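Alkaline serine protease (Pseudoalteromonas sp., PDB 1Y9Z) is a subtilisin-like serine endopeptidase from an Antarctic bacterium that probably hydrolyses peptide bonds in proteins by way of a nucleophilic serine. Local coordinates at residues A[26-38]-A[55-67]. Residues are numbered along the deposited sequence; the frame is centred on the assembly and turned at random.
Sequences ICIIDSGYDRSHN and NWYQPGNNNAHGT
Ser31 sits against the start of helix 65-74 and both gives and accepts a hydrogen bond there. Its OG gives a hydrogen bond to Asn63 O at 2.9 Å, meeting that oxygen from above the carbonyl plane. The same OG accepts the N-H of Gly66 at 2.8 Å. Its chi1 of 74° sets OG between the backbone N and the carbonyl carbon, facing the helix start. A side chain on Gly66 would run into Gly32 O and Ser31 N. Next door, His65 ND1 donates to Asp30 OD1 at 2.8 Å, on the syn lone pair and nearly in the ring plane. The pairing is consistent with the Asp-His couple of the subtilase catalytic triad, with Asp30 ending strand 25-30 and His65 opening the helix. The His65 side chain also touches Ser369 and the bound phenylmethanesulfonic acid. An asparagine at Asp30 would probably weaken the hold on His65 ND1, leaving the ring without its carboxylate mate and freer to turn. Farther along, Tyr33 N bonds to Trp56 O at 2.9 Å. The Arg35 chain bends at chi3 (58°), and its guanidinium lies flat over one face of the Tyr57 ring, a cation-pi stack with centres 4.1 Å apart and planes at 23°. NH1 of Arg35 comes 3.4 Å from Tyr57 CD2. Tyr57 CD1 in turn lies over one face of the Trp56 ring. Trp56 stands steeply to that guanidinium, with CZ2 3.9 Å from Arg35 NH2, while its CZ3 packs on Tyr33 CD2.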
ATOM      1  N   ILE A  26     -16.819   3.165  -8.502  1.00  9.53           N
ATOM      2  CA  ILE A  26     -15.799   3.833  -7.708  1.00  9.22           C
ATOM      3  C   ILE A  26     -14.904   4.626  -8.653  1.00  9.20           C
ATOM      4  O   ILE A  26     -14.452   4.110  -9.674  1.00  9.69           O
ATOM      5  CB  ILE A  26     -14.950   2.828  -6.881  1.00  8.62           C
ATOM      6  CG1 ILE A  26     -13.830   3.578  -6.152  1.00  8.70           C
ATOM      7  CG2 ILE A  26     -14.379   1.737  -7.779  1.00  9.04           C
ATOM      8  CD1 ILE A  26     -13.157   2.777  -5.060  1.00  9.77           C
ATOM      9  N   CYS A  27     -14.681   5.892  -8.319  1.00  9.00           N
ATOM     10  CA  CYS A  27     -13.851   6.765  -9.137  1.00  9.69           C
ATOM     11  C   CYS A  27     -12.525   7.014  -8.453  1.00  9.22           C
ATOM     12  O   CYS A  27     -12.481   7.429  -7.293  1.00 10.01           O
ATOM     13  CB  CYS A  27     -14.555   8.095  -9.356  1.00  9.64           C
ATOM     14  SG  CYS A  27     -13.838   9.207 -10.609  1.00 10.32           S
ATOM     15  N   ILE A  28     -11.451   6.758  -9.188  1.00  8.47           N
ATOM     16  CA  ILE A  28     -10.103   6.944  -8.679  1.00  8.33           C
ATOM     17  C   ILE A  28      -9.507   8.230  -9.244  1.00  8.76           C
ATOM     18  O   ILE A  28      -9.224   8.323 -10.442  1.00  9.61           O
ATOM     19  CB  ILE A  28      -9.190   5.766  -9.083  1.00  7.62           C
ATOM     20  CG1 ILE A  28      -9.808   4.441  -8.632  1.00  9.16           C
ATOM     21  CG2 ILE A  28      -7.820   5.936  -8.456  1.00  8.09           C
ATOM     22  CD1 ILE A  28      -9.079   3.213  -9.158  1.00  9.14           C
ATOM     23  N   ILE A  29      -9.346   9.230  -8.383  1.00  8.03           N
ATOM     24  CA  ILE A  29      -8.744  10.499  -8.787  1.00  8.54           C
ATOM     25  C   ILE A  29      -7.275  10.319  -8.433  1.00  9.13           C
ATOM     26  O   ILE A  29      -6.906  10.299  -7.257  1.00  8.75           O
ATOM     27  CB  ILE A  29      -9.352  11.679  -8.001  1.00  7.84           C
ATOM     28  CG1 ILE A  29     -10.845  11.793  -8.323  1.00  8.83           C
ATOM     29  CG2 ILE A  29      -8.622  12.972  -8.345  1.00  9.31           C
ATOM     30  CD1 ILE A  29     -11.544  12.959  -7.638  1.00  8.84           C
ATOM     31  N   ASP A  30      -6.434  10.177  -9.451  1.00  8.29           N
ATOM     32  CA  ASP A  30      -5.025   9.922  -9.199  1.00  8.49           C
ATOM     33  C   ASP A  30      -4.180  10.189 -10.449  1.00  8.85           C
ATOM     34  O   ASP A  30      -4.519  11.056 -11.257  1.00  9.93           O
ATOM     35  CB  ASP A  30      -4.874   8.465  -8.735  1.00  8.74           C
ATOM     36  CG  ASP A  30      -3.750   8.277  -7.734  1.00  8.54           C
ATOM     37  OD1 ASP A  30      -2.587   8.532  -8.100  1.00 10.03           O
ATOM     38  OD2 ASP A  30      -4.030   7.868  -6.583  1.00  9.53           O
ATOM     39  N   SER A  31      -3.097   9.433 -10.617  1.00  9.43           N
ATOM     40  CA  SER A  31      -2.200   9.635 -11.757  1.00  9.79           C
ATOM     41  C   SER A  31      -2.471   8.779 -12.990  1.00 10.36           C
ATOM     42  O   SER A  31      -1.570   8.549 -13.796  1.00 11.09           O
ATOM     43  CB  SER A  31      -0.746   9.426 -11.324  1.00  9.89           C
ATOM     44  OG  SER A  31      -0.446   8.050 -11.134  1.00 10.83           O
ATOM     45  N   GLY A  32      -3.698   8.305 -13.154  1.00  9.82           N
ATOM     46  CA  GLY A  32      -3.972   7.496 -14.325  1.00 10.41           C
ATOM     47  C   GLY A  32      -4.006   6.013 -14.027  1.00  9.30           C
ATOM     48  O   GLY A  32      -3.697   5.574 -12.920  1.00 10.10           O
ATOM     49  N   TYR A  33      -4.328   5.242 -15.056  1.00  9.64           N
ATOM     50  CA  TYR A  33      -4.504   3.797 -14.949  1.00 10.02           C
ATOM     51  C   TYR A  33      -3.856   3.103 -16.149  1.00 10.12           C
ATOM     52  O   TYR A  33      -4.257   3.350 -17.282  1.00 10.62           O
ATOM     53  CB  TYR A  33      -6.017   3.560 -14.939  1.00 10.35           C
ATOM     54  CG  TYR A  33      -6.519   2.144 -14.815  1.00  9.79           C
ATOM     55  CD1 TYR A  33      -7.018   1.673 -13.601  1.00  9.70           C
ATOM     56  CD2 TYR A  33      -6.608   1.311 -15.931  1.00  9.99           C
ATOM     57  CE1 TYR A  33      -7.603   0.418 -13.502  1.00  9.59           C
ATOM     58  CE2 TYR A  33      -7.191   0.050 -15.841  1.00  9.78           C
ATOM     59  CZ  TYR A  33      -7.690  -0.386 -14.627  1.00 10.37           C
ATOM     60  OH  TYR A  33      -8.314  -1.607 -14.536  1.00  9.94           O
ATOM     61  N   ASP A  34      -2.862   2.243 -15.919  1.00  9.14           N
ATOM     62  CA  ASP A  34      -2.220   1.559 -17.044  1.00 10.25           C
ATOM     63  C   ASP A  34      -3.119   0.435 -17.545  1.00 10.57           C
ATOM     64  O   ASP A  34      -3.030  -0.707 -17.093  1.00  9.55           O
ATOM     65  CB  ASP A  34      -0.855   0.990 -16.643  1.00 10.87           C
ATOM     66  CG  ASP A  34      -0.096   0.423 -17.832  1.00 11.67           C
ATOM     67  OD1 ASP A  34       1.057  -0.025 -17.659  1.00 12.58           O
ATOM     68  OD2 ASP A  34      -0.661   0.431 -18.946  1.00 12.77           O
ATOM     69  N   ARG A  35      -3.975   0.768 -18.502  1.00 10.92           N
ATOM     70  CA  ARG A  35      -4.911  -0.200 -19.049  1.00 12.49           C
ATOM     71  C   ARG A  35      -4.240  -1.324 -19.832  1.00 13.03           C
ATOM     72  O   ARG A  35      -4.872  -2.336 -20.127  1.00 13.89           O
ATOM     73  CB  ARG A  35      -5.938   0.519 -19.927  1.00 13.26           C
ATOM     74  CG  ARG A  35      -7.142  -0.329 -20.294  1.00 17.71           C
ATOM     75  CD  ARG A  35      -8.196   0.503 -21.003  1.00 19.17           C
ATOM     76  NE  ARG A  35      -7.676   1.123 -22.217  1.00 21.81           N
ATOM     77  CZ  ARG A  35      -8.392   1.900 -23.023  1.00 22.76           C
ATOM     78  NH1 ARG A  35      -7.836   2.422 -24.107  1.00 23.36           N
ATOM     79  NH2 ARG A  35      -9.664   2.158 -22.744  1.00 23.58           N
ATOM     80  N   SER A  36      -2.962  -1.159 -20.162  1.00 11.73           N
ATOM     81  CA  SER A  36      -2.250  -2.190 -20.914  1.00 12.80           C
ATOM     82  C   SER A  36      -1.785  -3.325 -20.004  1.00 12.67           C
ATOM     83  O   SER A  36      -1.357  -4.379 -20.481  1.00 13.95           O
ATOM     84  CB  SER A  36      -1.036  -1.590 -21.629  1.00 12.87           C
ATOM     85  OG  SER A  36       0.034  -1.369 -20.726  1.00 15.50           O
ATOM     86  N   HIS A  37      -1.869  -3.105 -18.694  1.00 12.10           N
ATOM     87  CA  HIS A  37      -1.442  -4.099 -17.713  1.00 10.91           C
ATOM     88  C   HIS A  37      -2.379  -5.310 -17.694  1.00 11.19           C
ATOM     89  O   HIS A  37      -3.596  -5.156 -17.668  1.00 12.17           O
ATOM     90  CB  HIS A  37      -1.391  -3.455 -16.325  1.00 10.01           C
ATOM     91  CG  HIS A  37      -0.675  -4.281 -15.305  1.00 10.40           C
ATOM     92  ND1 HIS A  37       0.455  -3.841 -14.651  1.00 12.70           N
ATOM     93  CD2 HIS A  37      -0.914  -5.532 -14.846  1.00  8.14           C
ATOM     94  CE1 HIS A  37       0.882  -4.787 -13.833  1.00  8.49           C
ATOM     95  NE2 HIS A  37       0.070  -5.823 -13.933  1.00 12.85           N
ATOM     96  N   ASN A  38      -1.805  -6.512 -17.689  1.00 10.90           N
ATOM     97  CA  ASN A  38      -2.606  -7.737 -17.692  1.00 12.88           C
ATOM     98  C   ASN A  38      -3.569  -7.864 -16.516  1.00 11.65           C
ATOM     99  O   ASN A  38      -4.624  -8.481 -16.643  1.00 12.85           O
ATOM    100  CB  ASN A  38      -1.709  -8.978 -17.722  1.00 14.63           C
ATOM    101  CG  ASN A  38      -0.984  -9.150 -19.043  1.00 18.32           C
ATOM    102  OD1 ASN A  38      -1.382  -8.591 -20.065  1.00 20.38           O
ATOM    103  ND2 ASN A  38       0.079  -9.946 -19.030  1.00 19.55           N
ATOM    104  N   ASN A  55      -4.144  10.991 -21.809  1.00 13.75           N
ATOM    105  CA  ASN A  55      -5.118   9.913 -21.693  1.00 12.43           C
ATOM    106  C   ASN A  55      -5.118   9.295 -20.302  1.00 12.23           C
ATOM    107  O   ASN A  55      -4.062   8.983 -19.749  1.00 11.47           O
ATOM    108  CB  ASN A  55      -4.838   8.824 -22.734  1.00 14.26           C
ATOM    109  CG  ASN A  55      -5.039   9.313 -24.155  1.00 15.48           C
ATOM    110  OD1 ASN A  55      -6.055   9.932 -24.470  1.00 17.56           O
ATOM    111  ND2 ASN A  55      -4.074   9.027 -25.020  1.00 18.05           N
ATOM    112  N   TRP A  56      -6.312   9.113 -19.744  1.00 11.10           N
ATOM    113  CA  TRP A  56      -6.443   8.537 -18.413  1.00 10.84           C
ATOM    114  C   TRP A  56      -5.896   7.116 -18.363  1.00 11.16           C
ATOM    115  O   TRP A  56      -5.434   6.661 -17.315  1.00 10.44           O
ATOM    116  CB  TRP A  56      -7.912   8.533 -17.968  1.00 11.74           C
ATOM    117  CG  TRP A  56      -8.827   7.679 -18.807  1.00 10.80           C
ATOM    118  CD1 TRP A  56      -9.603   8.088 -19.858  1.00 11.91           C
ATOM    119  CD2 TRP A  56      -9.064   6.273 -18.658  1.00 10.54           C
ATOM    120  NE1 TRP A  56     -10.308   7.024 -20.368  1.00 12.39           N
ATOM    121  CE2 TRP A  56      -9.996   5.898 -19.652  1.00 11.07           C
ATOM    122  CE3 TRP A  56      -8.578   5.292 -17.782  1.00 10.69           C
ATOM    123  CZ2 TRP A  56     -10.454   4.584 -19.794  1.00 11.29           C
ATOM    124  CZ3 TRP A  56      -9.035   3.983 -17.923  1.00 11.06           C
ATOM    125  CH2 TRP A  56      -9.964   3.643 -18.923  1.00 11.49           C
ATOM    126  N   TYR A  57      -5.943   6.427 -19.501  1.00 11.08           N
ATOM    127  CA  TYR A  57      -5.474   5.045 -19.594  1.00 11.46           C
ATOM    128  C   TYR A  57      -3.987   4.892 -19.911  1.00 11.33           C
ATOM    129  O   TYR A  57      -3.503   3.781 -20.138  1.00 11.65           O
ATOM    130  CB  TYR A  57      -6.302   4.278 -20.635  1.00 11.70           C
ATOM    131  CG  TYR A  57      -6.451   4.978 -21.971  1.00 13.47           C
ATOM    132  CD1 TYR A  57      -7.475   5.902 -22.188  1.00 13.31           C
ATOM    133  CD2 TYR A  57      -5.577   4.706 -23.022  1.00 13.71           C
ATOM    134  CE1 TYR A  57      -7.626   6.536 -23.424  1.00 15.09           C
ATOM    135  CE2 TYR A  57      -5.719   5.333 -24.260  1.00 15.07           C
ATOM    136  CZ  TYR A  57      -6.744   6.244 -24.451  1.00 15.56           C
ATOM    137  OH  TYR A  57      -6.890   6.857 -25.676  1.00 19.23           O
ATOM    138  N   GLN A  58      -3.270   6.009 -19.929  1.00 11.19           N
ATOM    139  CA  GLN A  58      -1.833   6.009 -20.196  1.00 12.49           C
ATOM    140  C   GLN A  58      -1.153   6.895 -19.160  1.00 11.72           C
ATOM    141  O   GLN A  58      -1.049   8.108 -19.336  1.00 12.72           O
ATOM    142  CB  GLN A  58      -1.553   6.532 -21.610  1.00 14.17           C
ATOM    143  CG  GLN A  58      -1.972   5.563 -22.705  1.00 16.66           C
ATOM    144  CD  GLN A  58      -1.898   6.159 -24.099  1.00 18.57           C
ATOM    145  OE1 GLN A  58      -2.010   5.443 -25.095  1.00 23.03           O
ATOM    146  NE2 GLN A  58      -1.724   7.473 -24.178  1.00 19.23           N
ATOM    147  N   PRO A  59      -0.675   6.298 -18.059  1.00 11.89           N
ATOM    148  CA  PRO A  59      -0.015   7.096 -17.021  1.00 12.13           C
ATOM    149  C   PRO A  59       1.224   7.857 -17.475  1.00 11.92           C
ATOM    150  O   PRO A  59       1.514   8.943 -16.970  1.00 12.42           O
ATOM    151  CB  PRO A  59       0.311   6.061 -15.946  1.00 13.73           C
ATOM    152  CG  PRO A  59       0.480   4.792 -16.732  1.00 18.58           C
ATOM    153  CD  PRO A  59      -0.667   4.867 -17.709  1.00 13.15           C
ATOM    154  N   GLY A  60       1.946   7.292 -18.435  1.00 11.83           N
ATOM    155  CA  GLY A  60       3.165   7.926 -18.896  1.00 11.60           C
ATOM    156  C   GLY A  60       4.320   7.272 -18.161  1.00 12.91           C
ATOM    157  O   GLY A  60       4.176   6.169 -17.633  1.00 13.50           O
ATOM    158  N   ASN A  61       5.462   7.947 -18.109  1.00 11.88           N
ATOM    159  CA  ASN A  61       6.633   7.397 -17.437  1.00 11.68           C
ATOM    160  C   ASN A  61       6.769   7.874 -15.997  1.00 12.28           C
ATOM    161  O   ASN A  61       6.540   9.044 -15.698  1.00 12.80           O
ATOM    162  CB  ASN A  61       7.905   7.770 -18.206  1.00 13.26           C
ATOM    163  CG  ASN A  61       7.839   7.390 -19.669  1.00 13.80           C
ATOM    164  OD1 ASN A  61       7.558   6.243 -20.013  1.00 15.59           O
ATOM    165  ND2 ASN A  61       8.104   8.357 -20.542  1.00 13.72           N
ATOM    166  N   ASN A  62       7.136   6.953 -15.111  1.00 11.07           N
ATOM    167  CA  ASN A  62       7.340   7.265 -13.700  1.00 11.67           C
ATOM    168  C   ASN A  62       6.157   8.021 -13.109  1.00 12.30           C
ATOM    169  O   ASN A  62       6.321   9.031 -12.422  1.00 13.64           O
ATOM    170  CB  ASN A  62       8.621   8.089 -13.555  1.00 14.03           C
ATOM    171  CG  ASN A  62       9.766   7.514 -14.371  1.00 15.68           C
ATOM    172  OD1 ASN A  62      10.190   6.380 -14.152  1.00 16.42           O
ATOM    173  ND2 ASN A  62      10.262   8.291 -15.330  1.00 17.82           N
ATOM    174  N   ASN A  63       4.961   7.511 -13.377  1.00 11.21           N
ATOM    175  CA  ASN A  63       3.723   8.119 -12.900  1.00  9.79           C
ATOM    176  C   ASN A  63       2.765   6.965 -12.610  1.00  9.37           C
ATOM    177  O   ASN A  63       1.593   7.011 -12.972  1.00 10.25           O
ATOM    178  CB  ASN A  63       3.168   9.031 -14.001  1.00 10.23           C
ATOM    179  CG  ASN A  63       2.047   9.925 -13.518  1.00  9.40           C
ATOM    180  OD1 ASN A  63       2.071  10.415 -12.392  1.00 10.38           O
ATOM    181  ND2 ASN A  63       1.071  10.167 -14.385  1.00 11.11           N
ATOM    182  N   ALA A  64       3.287   5.946 -11.931  1.00  9.92           N
ATOM    183  CA  ALA A  64       2.544   4.724 -11.622  1.00  9.15           C
ATOM    184  C   ALA A  64       1.671   4.701 -10.371  1.00 10.35           C
ATOM    185  O   ALA A  64       1.009   3.697 -10.099  1.00  9.13           O
ATOM    186  CB  ALA A  64       3.523   3.557 -11.560  1.00  9.49           C
ATOM    187  N   HIS A  65       1.649   5.793  -9.618  1.00  9.27           N
ATOM    188  CA  HIS A  65       0.875   5.841  -8.380  1.00  9.34           C
ATOM    189  C   HIS A  65      -0.580   5.390  -8.522  1.00  8.33           C
ATOM    190  O   HIS A  65      -1.045   4.531  -7.766  1.00  7.84           O
ATOM    191  CB  HIS A  65       0.942   7.254  -7.793  1.00 10.32           C
ATOM    192  CG  HIS A  65       0.421   7.358  -6.393  1.00 12.52           C
ATOM    193  ND1 HIS A  65      -0.889   7.680  -6.109  1.00 13.08           N
ATOM    194  CD2 HIS A  65       1.035   7.183  -5.200  1.00 13.46           C
ATOM    195  CE1 HIS A  65      -1.058   7.702  -4.799  1.00 13.54           C
ATOM    196  NE2 HIS A  65       0.093   7.403  -4.223  1.00 14.17           N
ATOM    197  N   GLY A  66      -1.286   5.961  -9.493  1.00  8.50           N
ATOM    198  CA  GLY A  66      -2.681   5.612  -9.707  1.00  8.86           C
ATOM    199  C   GLY A  66      -2.898   4.162 -10.082  1.00  7.79           C
ATOM    200  O   GLY A  66      -3.942   3.582  -9.780  1.00  8.25           O
ATOM    201  N   THR A  67      -1.913   3.576 -10.751  1.00  8.70           N
ATOM    202  CA  THR A  67      -1.997   2.185 -11.168  1.00  8.10           C
ATOM    203  C   THR A  67      -1.830   1.270  -9.955  1.00  7.93           C
ATOM    204  O   THR A  67      -2.471   0.221  -9.867  1.00  8.97           O
ATOM    205  CB  THR A  67      -0.929   1.887 -12.244  1.00  7.82           C
ATOM    206  OG1 THR A  67      -1.239   2.635 -13.429  1.00  8.75           O
ATOM    207  CG2 THR A  67      -0.894   0.404 -12.585  1.00  8.92           C
TER
HETATM  208  O   HOH W   1      -0.639   5.279 -12.809  1.00  9.98           O
HETATM  209  O   HOH W   2      -5.872   5.162 -11.274  1.00 10.81           O